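Local coordinates for phage-like element PBSX protein XepA (Bacillus subtilis subsp. subtilis str. 168, PDB 6I56) that is of unknown function, does not seem to take part in host cell lysis, and forms a five-subunit, strand-rich assembly, at residues G80-E85 with T107-V112; F176-H181 with A191-D196. All blocks are in the same frame, centred on the assembly; numbering follows the deposited sequence.

Contact 1: G80-E85 with T107-V112; sequences GTLFIE and TATDWV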
# COMPACT_ATOMS: atom_id res chain seq x y z
N GLY B 80 -19.71 15.28 -30.89
CA GLY B 80 -18.51 16.04 -31.29
C GLY B 80 -17.31 15.53 -30.54
O GLY B 80 -17.44 14.50 -29.93
N THR B 81 -16.20 16.26 -30.60
CA THR B 81 -14.91 15.88 -30.00
C THR B 81 -14.30 17.09 -29.29
O THR B 81 -14.26 18.17 -29.89
CB THR B 81 -13.96 15.28 -31.05
OG1 THR B 81 -14.68 14.22 -31.68
CG2 THR B 81 -12.70 14.73 -30.44
N LEU B 82 -13.91 16.89 -28.03
CA LEU B 82 -13.23 17.90 -27.20
C LEU B 82 -11.74 17.55 -27.16
O LEU B 82 -11.40 16.40 -26.79
CB LEU B 82 -13.85 17.94 -25.80
CG LEU B 82 -13.13 18.87 -24.83
CD1 LEU B 82 -13.05 20.30 -25.37
CD2 LEU B 82 -13.77 18.83 -23.47
N PHE B 83 -10.91 18.50 -27.55
CA PHE B 83 -9.43 18.40 -27.55
C PHE B 83 -8.89 19.36 -26.49
O PHE B 83 -9.29 20.55 -26.46
CB PHE B 83 -8.87 18.77 -28.92
CG PHE B 83 -9.29 17.89 -30.06
CD1 PHE B 83 -8.64 16.69 -30.30
CD2 PHE B 83 -10.32 18.28 -30.91
CE1 PHE B 83 -8.99 15.91 -31.40
CE2 PHE B 83 -10.70 17.47 -31.97
CZ PHE B 83 -10.03 16.29 -32.22
N ILE B 84 -7.98 18.86 -25.66
CA ILE B 84 -7.14 19.69 -24.77
C ILE B 84 -5.78 19.78 -25.43
O ILE B 84 -5.17 18.71 -25.68
CB ILE B 84 -7.06 19.11 -23.34
CG1 ILE B 84 -8.47 18.99 -22.74
CG2 ILE B 84 -6.12 19.95 -22.49
CD1 ILE B 84 -8.51 18.55 -21.28
N GLU B 85 -5.32 21.00 -25.72
CA GLU B 85 -4.09 21.17 -26.50
C GLU B 85 -3.13 22.12 -25.78
O GLU B 85 -3.55 22.91 -24.93
CB GLU B 85 -4.50 21.67 -27.87
CG GLU B 85 -5.62 20.85 -28.48
CD GLU B 85 -5.76 21.03 -29.98
OE1 GLU B 85 -6.11 22.16 -30.38
OE2 GLU B 85 -5.53 20.06 -30.71
N THR B 107 -19.93 15.02 -20.74
CA THR B 107 -18.64 14.34 -20.94
C THR B 107 -17.60 15.17 -20.21
O THR B 107 -17.56 16.40 -20.42
CB THR B 107 -18.38 14.13 -22.44
OG1 THR B 107 -19.46 13.39 -23.02
CG2 THR B 107 -17.06 13.43 -22.70
N ALA B 108 -16.79 14.52 -19.36
CA ALA B 108 -15.68 15.13 -18.59
C ALA B 108 -14.36 14.61 -19.14
O ALA B 108 -14.28 13.46 -19.48
CB ALA B 108 -15.83 14.83 -17.12
N THR B 109 -13.34 15.44 -19.24
CA THR B 109 -11.95 14.97 -19.43
C THR B 109 -11.40 14.55 -18.07
O THR B 109 -12.01 14.83 -17.06
CB THR B 109 -11.08 16.07 -20.05
OG1 THR B 109 -10.82 17.10 -19.10
CG2 THR B 109 -11.75 16.66 -21.26
N ASP B 110 -10.23 13.93 -18.08
CA ASP B 110 -9.36 13.83 -16.88
C ASP B 110 -8.76 15.20 -16.62
O ASP B 110 -8.74 16.06 -17.55
CB ASP B 110 -8.25 12.80 -17.12
CG ASP B 110 -8.76 11.38 -17.29
OD1 ASP B 110 -9.80 11.02 -16.70
OD2 ASP B 110 -8.12 10.62 -18.00
N TRP B 111 -8.26 15.39 -15.39
CA TRP B 111 -7.29 16.47 -15.10
C TRP B 111 -6.08 16.24 -15.99
O TRP B 111 -5.53 15.12 -15.99
CB TRP B 111 -6.90 16.49 -13.63
CG TRP B 111 -7.94 17.15 -12.78
CD1 TRP B 111 -8.80 16.52 -11.92
CD2 TRP B 111 -8.24 18.55 -12.72
NE1 TRP B 111 -9.62 17.44 -11.34
CE2 TRP B 111 -9.31 18.69 -11.80
CE3 TRP B 111 -7.71 19.69 -13.33
CZ2 TRP B 111 -9.86 19.94 -11.50
CZ3 TRP B 111 -8.26 20.91 -13.04
CH2 TRP B 111 -9.31 21.03 -12.13
N VAL B 112 -5.67 17.25 -16.73
CA VAL B 112 -4.45 17.16 -17.60
C VAL B 112 -3.41 18.06 -16.94
O VAL B 112 -3.68 19.27 -16.81
CB VAL B 112 -4.77 17.61 -19.03
CG1 VAL B 112 -3.49 17.77 -19.84
CG2 VAL B 112 -5.76 16.66 -19.69
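Ile84 and Thr109 meet end to end: CD1 of Ile84 lies 3.5 Å from OG1 of Thr109. The extended isoleucine chain explains the reach, since CG1 stands opposite the carbonyl carbon (chi1 -59°) and CD1 continues outward (chi2 -174°). The same methyl also meets CG2 of Val112 head-on at 3.7 Å, so one terminal carbon serves both partners. Leu82, two residues back on the same face of its strand, crosses Thr109 at about a right angle, its CD2 3.7 Å from CG2 of the threonine. No hydrogen bond joins the two segments, as befits the interior of a beta sandwich: strand 80-87 belongs to one four-stranded antiparallel sheet and strand 107-113 forms an outermost strand, within this chain, of the other, and their side chains pack between the layers. The Thr109 hydroxyl, which Ile84 approaches, is satisfied within its own layer. Its OG1 donates to Asp110 O at 2.8 Å, approaching from above the carbonyl plane, and accepts from Gly72 N of the adjacent strand. This bonding fixes the rotation of the threonine and leaves its methyl for Leu82 and Ile84. Phe121 and Val70 extend the apolar surroundings of Ile84, and Thr96 packs on Val112.

Contact 2: F176-H181 with A191-D196; sequences FDFVFH and AALPVD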
# COMPACT_ATOMS: atom_id res chain seq x y z
N PHE B 176 19.39 -16.38 -11.44
CA PHE B 176 20.56 -15.57 -11.87
C PHE B 176 21.65 -16.48 -12.39
O PHE B 176 21.81 -17.60 -11.89
CB PHE B 176 21.03 -14.61 -10.78
CG PHE B 176 21.51 -15.25 -9.51
CD1 PHE B 176 20.61 -15.60 -8.50
CD2 PHE B 176 22.86 -15.42 -9.29
CE1 PHE B 176 21.04 -16.15 -7.30
CE2 PHE B 176 23.29 -16.00 -8.10
CZ PHE B 176 22.39 -16.37 -7.11
N ASP B 177 22.36 -15.99 -13.39
CA ASP B 177 23.48 -16.73 -14.02
C ASP B 177 24.75 -16.31 -13.29
O ASP B 177 24.80 -15.23 -12.72
CB ASP B 177 23.52 -16.45 -15.52
CG ASP B 177 22.26 -16.88 -16.26
OD1 ASP B 177 21.49 -17.72 -15.74
OD2 ASP B 177 22.07 -16.37 -17.34
N PHE B 178 25.72 -17.19 -13.26
CA PHE B 178 26.98 -16.95 -12.54
C PHE B 178 28.11 -17.57 -13.34
O PHE B 178 27.92 -18.68 -13.85
CB PHE B 178 26.88 -17.51 -11.11
CG PHE B 178 28.03 -17.11 -10.25
CD1 PHE B 178 28.10 -15.82 -9.72
CD2 PHE B 178 29.11 -17.97 -10.08
CE1 PHE B 178 29.23 -15.40 -9.04
CE2 PHE B 178 30.22 -17.56 -9.37
CZ PHE B 178 30.28 -16.28 -8.86
N VAL B 179 29.25 -16.87 -13.40
CA VAL B 179 30.49 -17.38 -14.04
C VAL B 179 31.45 -17.87 -12.95
O VAL B 179 31.96 -17.07 -12.20
CB VAL B 179 31.11 -16.30 -14.96
CG1 VAL B 179 32.39 -16.82 -15.61
CG2 VAL B 179 30.13 -15.83 -16.02
N PHE B 180 31.69 -19.17 -12.87
CA PHE B 180 32.75 -19.75 -12.01
C PHE B 180 34.11 -19.58 -12.70
O PHE B 180 35.09 -19.15 -12.05
CB PHE B 180 32.44 -21.21 -11.70
CG PHE B 180 31.11 -21.44 -11.01
CD1 PHE B 180 30.99 -21.31 -9.64
CD2 PHE B 180 29.98 -21.73 -11.75
CE1 PHE B 180 29.76 -21.52 -9.01
CE2 PHE B 180 28.75 -21.93 -11.14
CZ PHE B 180 28.64 -21.85 -9.76
N HIS B 181 34.15 -19.94 -13.98
CA HIS B 181 35.35 -19.92 -14.85
C HIS B 181 34.93 -19.52 -16.26
O HIS B 181 33.94 -20.07 -16.75
CB HIS B 181 36.04 -21.29 -14.88
CG HIS B 181 36.62 -21.71 -13.56
ND1 HIS B 181 37.82 -21.26 -13.09
CD2 HIS B 181 36.13 -22.56 -12.63
CE1 HIS B 181 38.07 -21.80 -11.91
NE2 HIS B 181 37.04 -22.58 -11.59
N ALA B 191 35.51 -18.21 -9.27
CA ALA B 191 34.65 -17.28 -8.53
C ALA B 191 33.63 -18.08 -7.68
O ALA B 191 33.22 -19.15 -8.10
CB ALA B 191 33.98 -16.33 -9.53
N ALA B 192 33.28 -17.57 -6.51
CA ALA B 192 32.37 -18.23 -5.54
C ALA B 192 30.97 -17.64 -5.71
O ALA B 192 30.78 -16.41 -5.57
CB ALA B 192 32.86 -18.04 -4.12
N LEU B 193 30.01 -18.49 -6.04
CA LEU B 193 28.58 -18.09 -6.18
C LEU B 193 28.08 -17.74 -4.79
O LEU B 193 28.11 -18.61 -3.91
CB LEU B 193 27.78 -19.25 -6.77
CG LEU B 193 26.28 -19.11 -6.63
CD1 LEU B 193 25.75 -18.17 -7.68
CD2 LEU B 193 25.54 -20.43 -6.71
N PRO B 194 27.57 -16.51 -4.55
CA PRO B 194 26.82 -16.22 -3.33
C PRO B 194 25.42 -16.83 -3.44
O PRO B 194 24.71 -16.47 -4.30
CB PRO B 194 26.79 -14.69 -3.23
CG PRO B 194 27.18 -14.16 -4.61
CD PRO B 194 27.68 -15.34 -5.43
N VAL B 195 25.07 -17.76 -2.56
CA VAL B 195 23.83 -18.56 -2.66
C VAL B 195 22.62 -17.65 -2.42
O VAL B 195 21.64 -17.77 -3.19
CB VAL B 195 23.85 -19.73 -1.68
CG1 VAL B 195 22.50 -20.44 -1.65
CG2 VAL B 195 24.98 -20.69 -2.01
N ASP B 196 22.68 -16.79 -1.39
CA ASP B 196 21.66 -15.74 -1.11
C ASP B 196 20.24 -16.30 -1.24
O ASP B 196 19.47 -15.78 -2.04
CB ASP B 196 21.87 -14.55 -2.07
CG ASP B 196 21.00 -13.33 -1.79
OD1 ASP B 196 20.82 -12.97 -0.55
OD2 ASP B 196 20.51 -12.75 -2.81
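Leu193 packs over Phe178, and the two make the dense part of this contact. CA of Leu193 sits 3.7 Å from the centroid of the Phe178 ring, only 15° off its normal, a CH-pi contact over one face. Farther out, CD1 of Leu193 approaches CG of Phe178 at 3.6 Å and comes within 3.3 Å of CE2 of Phe176, a partly exposed residue. CB of Leu193 meets CE1 of Phe180 at 3.8 Å, so three phenylalanines touch the one leucine. Phe178, with CG turned opposite the backbone N (chi1 -171°), also directs its CD2 at the face of Phe180, 3.7 Å above the ring centre. Ala191 N donates a nearly straight bond to Phe180 O (3.0 Å). The solvent side is looser: exposed Pro194 merely grazes CE1 of Phe178 with its CD at 3.9 Å. Exposed Val179 and Asp177 point away from the 191-196 segment, and Asp177 forms a salt bridge with Lys257 of a neighbouring subunit. Strand 175-179 pairs with strand 271-278; just beyond its end Phe180 and His181, both facing Val273, form a classic beta bulge. Strand 193-194 pairs with strand 258-267, and Leu201 of strand 200-206 packs against Phe180 and Leu193.

The two contacts lie on opposite sides of the chain's centre, their centres about 54 Å apart, and share no strand. Contact 1 is largely buried and joins separate sheets of the N-terminal sandwich through aliphatic side chains, with a threonine hydroxyl satisfied within its own sheet. Contact 2 belongs to the C-terminal beta domain, is only partly buried, and relies on aromatic rings around a leucine, with one backbone hydrogen bond joining its segments. It also buries about twice the surface, 400 against 189 Å². Both reach toward the assembly through residues beside the packing: Trp111 lies against two neighbouring subunits, and Asp177 bonds to one.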